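Local coordinates for glycosyl hydrolase, family 31/fibronectin type III domain protein (Clostridium perfringens, PDB 4LKS) that binds galactose as a carbohydrate-binding module of a family 31 glycoside hydrolase and probably helps target the enzyme to galactose-bearing glycans, at residues K25-Y30 against T67-K72; T93-E98 against G112-N117; T99-E104 against T135-Y140; T107-G112 against I131-I136. All blocks are in the same frame, centred on the assembly; numbering follows the deposited sequence.

Contact 1: residues K25-Y30 against T67-K72; sequences KLEAIY and TIKLDK
K69 O is gripped from two sources: E27 N donates to it at 2.8 Å with an N-H...O angle of 143°, and a water that also donates to K25 O lies 3.0 Å from K69 O. The return bond, from K69 N to E27 O, is shorter and straighter (2.7 Å, 173°), which identifies E27 and K69 as an antiparallel hydrogen-bonded pair. Further along, I29 N donates to T67 O at 2.9 Å, while T67 N donates to Y30 O at 2.8 Å. One residue, T67, thus answers two successive residues, and the register shifts by one after A28: a beta bulge.

Side chains sort by face. L26, A28, I68 and L70 share the face turned to the opposing sheet, where L26 CD2 meets L70 CD2 at 3.8 Å and I68 CD1 lies against A28 CB; F164 of that sheet receives L26, I68 and L70. On the other face E27 and K69 run alongside each other, both with CG anti to the backbone N. OE1 of E27 stays 4.6 Å from NZ of K69, and a water joins the two instead of a salt bridge. I29, within the bulge, sets CG2 3.7 Å from K69 CB, its side chain at about a right angle to the lysine. Such pairing of edge strand 26-31 with strand 64-70 belongs to the beta-sandwich of an F5/8 type C domain.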
loop_
_atom_site.group_PDB
_atom_site.type_symbol
_atom_site.label_atom_id
_atom_site.label_comp_id
_atom_site.label_asym_id
_atom_site.label_seq_id
_atom_site.Cartn_x
_atom_site.Cartn_y
_atom_site.Cartn_z
ATOM N N LYS A 25 7.238 -11.318 -7.815
ATOM C CA LYS A 25 7.711 -11.803 -6.525
ATOM C C LYS A 25 6.708 -11.551 -5.397
ATOM O O LYS A 25 6.967 -11.928 -4.252
ATOM C CB LYS A 25 9.028 -11.122 -6.158
ATOM C CG LYS A 25 10.096 -11.191 -7.234
ATOM C CD LYS A 25 10.442 -12.625 -7.562
ATOM C CE LYS A 25 11.552 -12.682 -8.598
ATOM N NZ LYS A 25 11.686 -14.061 -9.130
ATOM N N LEU A 26 5.573 -10.938 -5.727
ATOM C CA LEU A 26 4.595 -10.476 -4.741
ATOM C C LEU A 26 3.254 -11.180 -4.898
ATOM O O LEU A 26 2.804 -11.432 -6.018
ATOM C CB LEU A 26 4.350 -8.970 -4.906
ATOM C CG LEU A 26 5.568 -8.054 -4.976
ATOM C CD1 LEU A 26 5.115 -6.604 -5.144
ATOM C CD2 LEU A 26 6.428 -8.216 -3.739
ATOM N N GLU A 27 2.596 -11.449 -3.776
ATOM C CA GLU A 27 1.262 -12.035 -3.774
ATOM C C GLU A 27 0.420 -11.398 -2.670
ATOM O O GLU A 27 0.775 -11.474 -1.482
ATOM C CB GLU A 27 1.332 -13.553 -3.566
ATOM C CG GLU A 27 -0.043 -14.207 -3.595
ATOM C CD GLU A 27 -0.047 -15.672 -3.166
ATOM O OE1 GLU A 27 1.000 -16.195 -2.734
ATOM O OE2 GLU A 27 -1.132 -16.292 -3.249
ATOM N N ALA A 28 -0.700 -10.782 -3.042
ATOM C CA ALA A 28 -1.626 -10.274 -2.031
ATOM C C ALA A 28 -2.401 -11.451 -1.456
ATOM O O ALA A 28 -3.152 -12.118 -2.176
ATOM C CB ALA A 28 -2.579 -9.240 -2.623
ATOM N N ILE A 29 -2.223 -11.713 -0.168
ATOM C CA ILE A 29 -2.838 -12.898 0.425
ATOM C C ILE A 29 -4.035 -12.593 1.311
ATOM O O ILE A 29 -4.799 -13.494 1.654
ATOM C CB ILE A 29 -1.821 -13.758 1.202
ATOM C CG1 ILE A 29 -1.220 -12.975 2.371
ATOM C CG2 ILE A 29 -0.740 -14.292 0.268
ATOM C CD1 ILE A 29 -0.569 -13.876 3.406
ATOM N N TYR A 30 -4.216 -11.328 1.672
ATOM C CA TYR A 30 -5.336 -10.938 2.523
ATOM C C TYR A 30 -5.621 -9.449 2.409
ATOM O O TYR A 30 -4.709 -8.648 2.228
ATOM C CB TYR A 30 -5.028 -11.294 3.986
ATOM C CG TYR A 30 -6.039 -10.766 4.969
ATOM C CD1 TYR A 30 -7.183 -11.486 5.284
ATOM C CD2 TYR A 30 -5.850 -9.538 5.583
ATOM C CE1 TYR A 30 -8.109 -10.983 6.186
ATOM C CE2 TYR A 30 -6.763 -9.029 6.471
ATOM C CZ TYR A 30 -7.885 -9.754 6.775
ATOM O OH TYR A 30 -8.790 -9.237 7.672
ATOM N N THR A 67 -2.291 -7.446 3.111
ATOM C CA THR A 67 -1.054 -8.168 3.396
ATOM C C THR A 67 -0.468 -8.740 2.113
ATOM O O THR A 67 -1.152 -9.457 1.367
ATOM C CB THR A 67 -1.265 -9.318 4.381
ATOM O OG1 THR A 67 -1.757 -8.799 5.621
ATOM C CG2 THR A 67 0.056 -10.060 4.619
ATOM N N ILE A 68 0.790 -8.388 1.856
ATOM C CA ILE A 68 1.549 -8.884 0.716
ATOM C C ILE A 68 2.565 -9.920 1.182
ATOM O O ILE A 68 3.337 -9.682 2.131
ATOM C CB ILE A 68 2.314 -7.745 0.014
ATOM C CG1 ILE A 68 1.381 -6.565 -0.312
ATOM C CG2 ILE A 68 3.061 -8.272 -1.234
ATOM C CD1 ILE A 68 0.082 -6.918 -1.059
ATOM N N LYS A 69 2.551 -11.075 0.518
ATOM C CA LYS A 69 3.525 -12.131 0.744
ATOM C C LYS A 69 4.559 -12.086 -0.370
ATOM O O LYS A 69 4.194 -11.987 -1.539
ATOM C CB LYS A 69 2.819 -13.492 0.718
ATOM C CG LYS A 69 3.757 -14.680 0.855
ATOM C CD LYS A 69 2.997 -15.984 0.650
ATOM C CE LYS A 69 3.940 -17.163 0.688
ATOM N NZ LYS A 69 3.188 -18.454 0.607
ATOM N N LEU A 70 5.838 -12.161 -0.010
ATOM C CA LEU A 70 6.929 -12.180 -0.991
ATOM C C LEU A 70 7.345 -13.635 -1.215
ATOM O O LEU A 70 7.044 -14.504 -0.389
ATOM C CB LEU A 70 8.102 -11.311 -0.509
ATOM C CG LEU A 70 7.712 -9.827 -0.387
ATOM C CD1 LEU A 70 7.324 -9.479 1.029
ATOM C CD2 LEU A 70 8.837 -8.915 -0.868
ATOM N N ASP A 71 8.016 -13.909 -2.328
ATOM C CA ASP A 71 8.294 -15.307 -2.676
ATOM C C ASP A 71 9.288 -15.967 -1.716
ATOM O O ASP A 71 9.317 -17.196 -1.581
ATOM C CB ASP A 71 8.769 -15.429 -4.124
ATOM C CG ASP A 71 10.141 -14.841 -4.336
ATOM O OD1 ASP A 71 10.334 -13.644 -4.037
ATOM O OD2 ASP A 71 11.035 -15.578 -4.798
ATOM N N LYS A 72 10.094 -15.143 -1.049
ATOM C CA LYS A 72 11.004 -15.576 -0.002
ATOM C C LYS A 72 11.172 -14.367 0.902
ATOM O O LYS A 72 10.618 -13.305 0.614
ATOM C CB LYS A 72 12.354 -15.996 -0.595
ATOM C CG LYS A 72 13.026 -14.921 -1.436
ATOM C CD LYS A 72 14.408 -15.362 -1.926
ATOM C CE LYS A 72 14.941 -14.392 -2.967
ATOM N NZ LYS A 72 16.418 -14.237 -2.884
HETATM O O HOH W 1 4.895 -14.159 -3.415
HETATM O O HOH W 2 13.020 -15.230 -6.548
HETATM O O HOH W 3 1.069 -18.471 -1.371
#

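Contact 2: residues T93-E98 against G112-N117; sequences TEYKIE and GNLEVN
Y95 carries its ring to G112 because chi1 (62°) sets CG between the backbone N and the carbonyl carbon, whereas E94, with CG anti to the backbone N (chi1 -166°), lies alongside N113 on the other face. The pairing belongs to the beta hairpin formed by strands 95-100 and 107-113. Two backbone bonds fix its register: Y95 N donates to G112 O at 3.0 Å, and G112 N returns to Y95 O at 3.1 Å. Beyond the non-hydrogen-bonded pair of E94 and N113, L114 N donates to T93 O at 2.8 Å. Here T93 and E94 form a classic beta bulge opposite K147 of the neighbouring strand 140-148.

The Y95 ring lies against the glycine backbone. G112 CA sits 3.9 Å from the ring centroid, 28° off the normal, a CH-pi contact over the face; G112 O is above the ring but displaced toward the rim. L114 CD2 adds an apolar touch at CE2. At the outer end, T93 CG2 meets V116 CG2 at 3.7 Å. In the plane of the tyrosine ring, one water lies 2.7 Å from Y95 OH and donates to N113 O at 2.7 Å.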
loop_
_atom_site.group_PDB
_atom_site.type_symbol
_atom_site.label_atom_id
_atom_site.label_comp_id
_atom_site.label_asym_id
_atom_site.label_seq_id
_atom_site.Cartn_x
_atom_site.Cartn_y
_atom_site.Cartn_z
ATOM N N THR A 93 -3.684 8.664 3.187
ATOM C CA THR A 93 -2.918 9.811 3.687
ATOM C C THR A 93 -2.182 9.540 5.001
ATOM O O THR A 93 -1.258 10.271 5.353
ATOM C CB THR A 93 -3.791 11.089 3.829
ATOM O OG1 THR A 93 -4.633 10.969 4.982
ATOM C CG2 THR A 93 -4.651 11.295 2.590
ATOM N N GLU A 94 -2.601 8.510 5.731
ATOM C CA GLU A 94 -1.894 8.063 6.929
ATOM C C GLU A 94 -1.874 6.538 6.903
ATOM O O GLU A 94 -2.895 5.894 6.618
ATOM C CB GLU A 94 -2.551 8.570 8.231
ATOM C CG GLU A 94 -1.644 8.397 9.460
ATOM C CD GLU A 94 -2.342 8.604 10.801
ATOM O OE1 GLU A 94 -3.582 8.703 10.848
ATOM O OE2 GLU A 94 -1.624 8.636 11.824
ATOM N N TYR A 95 -0.710 5.956 7.185
ATOM C CA TYR A 95 -0.518 4.514 7.052
ATOM C C TYR A 95 0.288 3.937 8.217
ATOM O O TYR A 95 0.954 4.666 8.980
ATOM C CB TYR A 95 0.197 4.187 5.721
ATOM C CG TYR A 95 1.572 4.819 5.682
ATOM C CD1 TYR A 95 2.664 4.185 6.271
ATOM C CD2 TYR A 95 1.771 6.070 5.122
ATOM C CE1 TYR A 95 3.918 4.779 6.299
ATOM C CE2 TYR A 95 3.034 6.677 5.138
ATOM C CZ TYR A 95 4.098 6.015 5.730
ATOM O OH TYR A 95 5.354 6.588 5.780
ATOM N N LYS A 96 0.239 2.616 8.312
ATOM C CA LYS A 96 1.107 1.854 9.195
ATOM C C LYS A 96 1.693 0.704 8.387
ATOM O O LYS A 96 1.031 0.147 7.492
ATOM C CB LYS A 96 0.334 1.327 10.416
ATOM C CG LYS A 96 1.178 0.457 11.354
ATOM C CD LYS A 96 0.446 0.147 12.653
ATOM C CE LYS A 96 -0.723 -0.789 12.437
ATOM N NZ LYS A 96 -1.307 -1.168 13.770
ATOM N N ILE A 97 2.953 0.388 8.683
ATOM C CA ILE A 97 3.622 -0.750 8.074
ATOM C C ILE A 97 4.040 -1.730 9.159
ATOM O O ILE A 97 4.663 -1.349 10.159
ATOM C CB ILE A 97 4.867 -0.319 7.288
ATOM C CG1 ILE A 97 4.454 0.501 6.068
ATOM C CG2 ILE A 97 5.669 -1.548 6.845
ATOM C CD1 ILE A 97 5.591 1.208 5.395
ATOM N N GLU A 98 3.686 -2.998 8.961
ATOM C CA GLU A 98 4.129 -4.080 9.841
ATOM C C GLU A 98 4.756 -5.144 8.957
ATOM O O GLU A 98 4.355 -5.301 7.811
ATOM C CB GLU A 98 2.942 -4.715 10.561
ATOM C CG GLU A 98 2.245 -3.829 11.551
ATOM C CD GLU A 98 0.885 -4.393 11.900
ATOM O OE1 GLU A 98 -0.063 -4.208 11.099
ATOM O OE2 GLU A 98 0.772 -5.073 12.937
ATOM N N GLY A 112 3.213 6.770 9.236
ATOM C CA GLY A 112 3.558 8.004 8.569
ATOM C C GLY A 112 2.385 8.599 7.825
ATOM O O GLY A 112 1.278 8.060 7.845
ATOM N N ASN A 113 2.649 9.719 7.166
ATOM C CA ASN A 113 1.627 10.421 6.419
ATOM C C ASN A 113 2.125 10.737 5.028
ATOM O O ASN A 113 3.336 10.819 4.794
ATOM C CB ASN A 113 1.231 11.714 7.136
ATOM C CG ASN A 113 0.473 11.454 8.420
ATOM O OD1 ASN A 113 -0.765 11.422 8.443
ATOM N ND2 ASN A 113 1.209 11.252 9.501
ATOM N N LEU A 114 1.184 10.909 4.108
ATOM C CA LEU A 114 1.493 11.310 2.744
ATOM C C LEU A 114 0.834 12.656 2.476
ATOM O O LEU A 114 -0.294 12.905 2.899
ATOM C CB LEU A 114 1.024 10.256 1.738
ATOM C CG LEU A 114 1.689 8.877 1.860
ATOM C CD1 LEU A 114 1.110 7.924 0.828
ATOM C CD2 LEU A 114 3.211 8.967 1.706
ATOM N N GLU A 115 1.565 13.527 1.794
ATOM C CA GLU A 115 1.130 14.898 1.571
ATOM C C GLU A 115 -0.114 14.985 0.697
ATOM O O GLU A 115 -0.228 14.299 -0.326
ATOM C CB GLU A 115 2.269 15.675 0.924
ATOM C CG GLU A 115 2.004 17.146 0.715
ATOM C CD GLU A 115 3.196 17.839 0.085
ATOM O OE1 GLU A 115 4.305 17.255 0.124
ATOM O OE2 GLU A 115 3.026 18.956 -0.452
ATOM N N VAL A 116 -1.040 15.851 1.100
ATOM C CA VAL A 116 -2.282 16.064 0.366
ATOM C C VAL A 116 -2.178 17.354 -0.451
ATOM O O VAL A 116 -1.449 18.274 -0.073
ATOM C CB VAL A 116 -3.478 16.109 1.336
ATOM C CG1 VAL A 116 -4.771 16.374 0.606
ATOM C CG2 VAL A 116 -3.589 14.795 2.098
ATOM N N ASN A 117 -2.866 17.413 -1.589
ATOM C CA ASN A 117 -2.874 18.634 -2.389
ATOM C C ASN A 117 -3.552 19.815 -1.685
ATOM O O ASN A 117 -4.137 19.668 -0.607
ATOM C CB ASN A 117 -3.474 18.396 -3.784
ATOM C CG ASN A 117 -4.972 18.093 -3.755
ATOM O OD1 ASN A 117 -5.624 18.156 -2.715
ATOM N ND2 ASN A 117 -5.520 17.765 -4.919
HETATM O O HOH W 4 5.468 9.154 5.054
#

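Contact 3: residues T99-E104 against T135-Y140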
loop_
_atom_site.group_PDB
_atom_site.type_symbol
_atom_site.label_atom_id
_atom_site.label_comp_id
_atom_site.label_asym_id
_atom_site.label_seq_id
_atom_site.Cartn_x
_atom_site.Cartn_y
_atom_site.Cartn_z
ATOM N N THR A 99 5.723 -5.889 9.482
ATOM C CA THR A 99 6.282 -6.996 8.712
ATOM C C THR A 99 6.352 -8.246 9.557
ATOM O O THR A 99 6.324 -8.184 10.787
ATOM C CB THR A 99 7.686 -6.691 8.142
ATOM O OG1 THR A 99 8.584 -6.364 9.202
ATOM C CG2 THR A 99 7.643 -5.536 7.147
ATOM N N SER A 100 6.467 -9.389 8.897
ATOM C CA SER A 100 6.656 -10.641 9.620
ATOM C C SER A 100 7.344 -11.685 8.767
ATOM O O SER A 100 7.445 -11.539 7.541
ATOM C CB SER A 100 5.323 -11.174 10.144
ATOM O OG SER A 100 4.507 -11.608 9.087
ATOM N N LEU A 101 7.830 -12.733 9.427
ATOM C CA LEU A 101 8.388 -13.871 8.727
ATOM C C LEU A 101 7.361 -14.973 8.536
ATOM O O LEU A 101 7.589 -15.893 7.745
ATOM C CB LEU A 101 9.591 -14.409 9.501
ATOM C CG LEU A 101 10.764 -13.433 9.589
ATOM C CD1 LEU A 101 11.741 -13.848 10.675
ATOM C CD2 LEU A 101 11.474 -13.337 8.249
ATOM N N ASP A 102 6.225 -14.876 9.231
ATOM C CA ASP A 102 5.289 -16.011 9.297
ATOM C C ASP A 102 3.801 -15.669 9.171
ATOM O O ASP A 102 2.945 -16.547 9.350
ATOM C CB ASP A 102 5.511 -16.780 10.601
ATOM C CG ASP A 102 5.199 -15.946 11.831
ATOM O OD1 ASP A 102 4.850 -14.745 11.703
ATOM O OD2 ASP A 102 5.307 -16.499 12.947
ATOM N N ASN A 103 3.489 -14.407 8.866
ATOM C CA ASN A 103 2.098 -13.941 8.768
ATOM C C ASN A 103 1.334 -14.090 10.091
ATOM O O ASN A 103 0.104 -14.117 10.108
ATOM C CB ASN A 103 1.354 -14.656 7.625
ATOM C CG ASN A 103 0.069 -13.958 7.217
ATOM O OD1 ASN A 103 -0.007 -12.730 7.189
ATOM N ND2 ASN A 103 -0.961 -14.745 6.900
ATOM N N GLU A 104 2.060 -14.188 11.200
ATOM C CA GLU A 104 1.417 -14.348 12.505
ATOM C C GLU A 104 2.010 -13.426 13.558
ATOM O O GLU A 104 1.286 -12.876 14.394
ATOM C CB GLU A 104 1.534 -15.798 12.983
ATOM C CG GLU A 104 0.747 -16.813 12.163
ATOM C CD GLU A 104 0.978 -18.243 12.630
ATOM O OE1 GLU A 104 0.765 -19.174 11.825
ATOM O OE2 GLU A 104 1.371 -18.436 13.800
ATOM N N THR A 135 16.135 -1.191 7.530
ATOM C CA THR A 135 16.150 -2.501 6.886
ATOM C C THR A 135 15.664 -3.617 7.799
ATOM O O THR A 135 16.181 -3.800 8.914
ATOM C CB THR A 135 17.557 -2.851 6.382
ATOM O OG1 THR A 135 18.050 -1.761 5.596
ATOM C CG2 THR A 135 17.516 -4.120 5.528
ATOM N N ILE A 136 14.657 -4.343 7.329
ATOM C CA ILE A 136 14.072 -5.434 8.101
ATOM C C ILE A 136 13.795 -6.626 7.188
ATOM O O ILE A 136 13.262 -6.485 6.091
ATOM C CB ILE A 136 12.801 -4.969 8.863
ATOM C CG1 ILE A 136 12.235 -6.095 9.732
ATOM C CG2 ILE A 136 11.749 -4.408 7.897
ATOM C CD1 ILE A 136 11.278 -5.589 10.821
ATOM N N ASN A 137 14.214 -7.804 7.634
ATOM C CA ASN A 137 14.019 -9.030 6.879
ATOM C C ASN A 137 12.575 -9.490 7.039
ATOM O O ASN A 137 12.079 -9.615 8.155
ATOM C CB ASN A 137 14.998 -10.086 7.393
ATOM C CG ASN A 137 14.924 -11.385 6.619
ATOM O OD1 ASN A 137 14.377 -12.377 7.101
ATOM N ND2 ASN A 137 15.502 -11.397 5.418
ATOM N N ALA A 138 11.886 -9.714 5.921
ATOM C CA ALA A 138 10.453 -9.973 5.959
ATOM C C ALA A 138 10.006 -10.767 4.756
ATOM O O ALA A 138 10.502 -10.555 3.638
ATOM C CB ALA A 138 9.693 -8.653 5.999
ATOM N N GLN A 139 9.042 -11.659 4.971
ATOM C CA GLN A 139 8.366 -12.317 3.852
ATOM C C GLN A 139 6.914 -11.841 3.727
ATOM O O GLN A 139 6.234 -12.117 2.744
ATOM C CB GLN A 139 8.425 -13.845 3.972
ATOM C CG GLN A 139 7.845 -14.537 2.746
ATOM C CD GLN A 139 8.090 -16.029 2.701
ATOM O OE1 GLN A 139 8.526 -16.635 3.682
ATOM N NE2 GLN A 139 7.798 -16.633 1.555
ATOM N N TYR A 140 6.436 -11.123 4.737
ATOM C CA TYR A 140 5.081 -10.568 4.693
ATOM C C TYR A 140 5.127 -9.118 5.123
ATOM O O TYR A 140 5.843 -8.759 6.070
ATOM C CB TYR A 140 4.143 -11.341 5.637
ATOM C CG TYR A 140 4.093 -12.822 5.362
ATOM C CD1 TYR A 140 5.066 -13.677 5.885
ATOM C CD2 TYR A 140 3.079 -13.365 4.590
ATOM C CE1 TYR A 140 5.031 -15.038 5.629
ATOM C CE2 TYR A 140 3.036 -14.717 4.329
ATOM C CZ TYR A 140 4.012 -15.545 4.852
ATOM O OH TYR A 140 3.960 -16.894 4.583
HETATM O O HOH W 5 9.540 -8.954 9.722
HETATM O O HOH W 6 9.789 -16.204 6.112
#
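A classic beta bulge, Q139 and Y140 facing S100, marks the corner where strand 129-138 gives way to strand 140-148. The evidence is at S100 O, which accepts from both Q139 N and Y140 N, each at 3.0 Å, the donors arriving from opposite faces of the carbonyl plane. S100 N in turn donates to Y140 O, closing an antiparallel hydrogen-bonded pair.

Around the Y140 ring the turn after S100 folds back. N103 CB stands over the ring centre, 3.7 Å from the centroid and 13° off the normal, a CH-pi contact, with the N103 amide turned 19° from the ring plane. The oxygens S100 O and L101 O occupy the ring's edge, L101 O being 3.4 Å from CE1. An ST motif holds this turn: S100 OG lies between the backbone N and the carbonyl carbon (chi1 69°) and accepts from N103 N at 3.0 Å. In the beta-sandwich, the corner at Q139 passes the chain from one sheet to the other, and T99 faces the strand in the opposing sheet. T99 CB packs 3.5 Å from A138 CB, and T99 OG1 slides past I136, touching CD1 at 3.2 Å. Two waters link the segments, one between T99 OG1 and N137 O, the other donating to L101 O and Q139 OE1; Q139 NE2 is hydrogen-bonded to L70 O.

Contact 4: residues T107-G112 against I131-I136; sequences TEVRTG and IRFNTI
The polar link between R110 and R132 is a single hydrogen bond: R110 NH1 donates to R132 O at 2.8 Å with an N-H...O angle of 159°. It is coplanar on both sides, the acceptor being 1° out of the guanidinium plane and the donor lying in the carbonyl plane. The opposite flank of the same guanidinium is held within its own strand, where NE (2.9 Å) and NH2 (3.2 Å) of R110 both donate to T111 O, reaching it from one face of the carbonyl plane. A bend at chi3 (-69°) turns NE back toward T111.

Apolar contacts fill the rest. V109 CG1 presses on F133 CB at 3.5 Å, close to the root of the ring, while V109 CG2 meets I136 CD1 tip to tip at 4.0 Å. T107 CG2 reaches the same methyl at 3.9 Å. The aliphatic part of R110 also contributes, with CD 3.9 Å from I131 CG2.

As for the backbone, strand 107-113 belongs to the five-stranded sheet and 129-138 to the four-stranded one, and their axes approach to 7.4 Å, as facing strands. V109 and R110 form a classic beta bulge opposite I97, which lets both consecutive side chains point at strand 131-136. The chemistry implies that R110, pinned flat between T111 O and R132 O, ties two outermost strands of the sandwich together through a main-chain carbonyl, beside an apolar patch built on V109.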
loop_
_atom_site.group_PDB
_atom_site.type_symbol
_atom_site.label_atom_id
_atom_site.label_comp_id
_atom_site.label_asym_id
_atom_site.label_seq_id
_atom_site.Cartn_x
_atom_site.Cartn_y
_atom_site.Cartn_z
ATOM N N THR A 107 6.144 -7.305 13.483
ATOM C CA THR A 107 6.931 -6.214 14.000
ATOM C C THR A 107 6.350 -4.940 13.423
ATOM O O THR A 107 6.180 -4.833 12.199
ATOM C CB THR A 107 8.388 -6.323 13.538
ATOM O OG1 THR A 107 8.943 -7.567 13.992
ATOM C CG2 THR A 107 9.208 -5.160 14.078
ATOM N N GLU A 108 6.031 -3.978 14.289
ATOM C CA GLU A 108 5.615 -2.663 13.821
ATOM C C GLU A 108 6.848 -1.933 13.327
ATOM O O GLU A 108 7.796 -1.684 14.081
ATOM C CB GLU A 108 4.923 -1.852 14.923
ATOM C CG GLU A 108 4.325 -0.561 14.379
ATOM C CD GLU A 108 3.469 0.185 15.381
ATOM O OE1 GLU A 108 2.666 -0.460 16.085
ATOM O OE2 GLU A 108 3.588 1.424 15.450
ATOM N N VAL A 109 6.835 -1.594 12.046
ATOM C CA VAL A 109 7.997 -0.974 11.424
ATOM C C VAL A 109 7.930 0.555 11.530
ATOM O O VAL A 109 8.881 1.195 11.995
ATOM C CB VAL A 109 8.126 -1.421 9.960
ATOM C CG1 VAL A 109 9.239 -0.671 9.281
ATOM C CG2 VAL A 109 8.365 -2.940 9.880
ATOM N N ARG A 110 6.804 1.136 11.117
ATOM C CA ARG A 110 6.636 2.582 11.180
ATOM C C ARG A 110 5.206 2.984 10.871
ATOM O O ARG A 110 4.404 2.190 10.362
ATOM C CB ARG A 110 7.568 3.308 10.201
ATOM C CG ARG A 110 7.164 3.170 8.735
ATOM C CD ARG A 110 7.939 4.153 7.867
ATOM N NE ARG A 110 7.500 5.514 8.154
ATOM C CZ ARG A 110 8.089 6.614 7.705
ATOM N NH1 ARG A 110 9.172 6.539 6.945
ATOM N NH2 ARG A 110 7.587 7.800 8.031
ATOM N N THR A 111 4.885 4.224 11.213
ATOM C CA THR A 111 3.698 4.877 10.685
ATOM C C THR A 111 4.148 6.111 9.912
ATOM O O THR A 111 5.334 6.465 9.907
ATOM C CB THR A 111 2.722 5.271 11.789
ATOM O OG1 THR A 111 3.365 6.193 12.673
ATOM C CG2 THR A 111 2.302 4.050 12.586
ATOM N N GLY A 112 3.213 6.770 9.236
ATOM C CA GLY A 112 3.558 8.004 8.569
ATOM C C GLY A 112 2.385 8.599 7.825
ATOM O O GLY A 112 1.278 8.060 7.845
ATOM N N ILE A 131 8.194 5.408 0.697
ATOM C CA ILE A 131 8.147 5.232 2.148
ATOM C C ILE A 131 9.360 4.404 2.553
ATOM O O ILE A 131 9.428 3.212 2.242
ATOM C CB ILE A 131 6.848 4.500 2.571
ATOM C CG1 ILE A 131 5.609 5.318 2.175
ATOM C CG2 ILE A 131 6.860 4.217 4.075
ATOM C CD1 ILE A 131 4.306 4.562 2.304
ATOM N N ARG A 132 10.322 5.031 3.232
ATOM C CA ARG A 132 11.529 4.325 3.652
ATOM C C ARG A 132 11.409 3.848 5.088
ATOM O O ARG A 132 10.648 4.393 5.889
ATOM C CB ARG A 132 12.776 5.204 3.484
ATOM C CG ARG A 132 12.853 6.373 4.448
ATOM C CD ARG A 132 14.004 7.321 4.104
ATOM N NE ARG A 132 15.316 6.763 4.425
ATOM C CZ ARG A 132 15.950 6.958 5.579
ATOM N NH1 ARG A 132 15.394 7.701 6.531
ATOM N NH2 ARG A 132 17.147 6.415 5.783
ATOM N N PHE A 133 12.169 2.809 5.405
ATOM C CA PHE A 133 12.243 2.323 6.775
ATOM C C PHE A 133 13.533 1.547 7.000
ATOM O O PHE A 133 14.177 1.094 6.042
ATOM C CB PHE A 133 11.001 1.486 7.128
ATOM C CG PHE A 133 10.624 0.469 6.082
ATOM C CD1 PHE A 133 11.204 -0.793 6.082
ATOM C CD2 PHE A 133 9.668 0.764 5.119
ATOM C CE1 PHE A 133 10.846 -1.745 5.130
ATOM C CE2 PHE A 133 9.308 -0.173 4.157
ATOM C CZ PHE A 133 9.899 -1.434 4.162
ATOM N N ASN A 134 13.924 1.423 8.262
ATOM C CA ASN A 134 15.150 0.722 8.598
ATOM C C ASN A 134 15.059 -0.719 8.148
ATOM O O ASN A 134 14.039 -1.382 8.350
ATOM C CB ASN A 134 15.455 0.826 10.090
ATOM C CG ASN A 134 15.906 2.217 10.483
ATOM O OD1 ASN A 134 16.097 3.083 9.623
ATOM N ND2 ASN A 134 16.084 2.441 11.782
ATOM N N THR A 135 16.135 -1.191 7.530
ATOM C CA THR A 135 16.150 -2.501 6.886
ATOM C C THR A 135 15.664 -3.617 7.799
ATOM O O THR A 135 16.181 -3.800 8.914
ATOM C CB THR A 135 17.557 -2.851 6.382
ATOM O OG1 THR A 135 18.050 -1.761 5.596
ATOM C CG2 THR A 135 17.516 -4.120 5.528
ATOM N N ILE A 136 14.657 -4.343 7.329
ATOM C CA ILE A 136 14.072 -5.434 8.101
ATOM C C ILE A 136 13.795 -6.626 7.188
ATOM O O ILE A 136 13.262 -6.485 6.091
ATOM C CB ILE A 136 12.801 -4.969 8.863
ATOM C CG1 ILE A 136 12.235 -6.095 9.732
ATOM C CG2 ILE A 136 11.749 -4.408 7.897
ATOM C CD1 ILE A 136 11.278 -5.589 10.821
#

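In the fold
Contacts 1 and 2 are strand pairings near opposite borders of the five-stranded sheet, their centres 21 Å apart on opposite sides of the chain's centre. Contact 4 joins that sheet to the four-stranded one, and contact 3 lies where the chain crosses between them, 11 Å from contact 4 by centres. Contacts 3 and 4 share T135 and I136, and T99 O lies 2.8 Å from T107 N across the hairpin. Contacts 2 and 4 share G112, whereas L70 N, 2.8 Å from Q139 O, joins contacts 1 and 3. The bound ligands stand apart: the T93 side chain is about 14 Å from galactose, and that of L26 about 10 Å from the calcium ion.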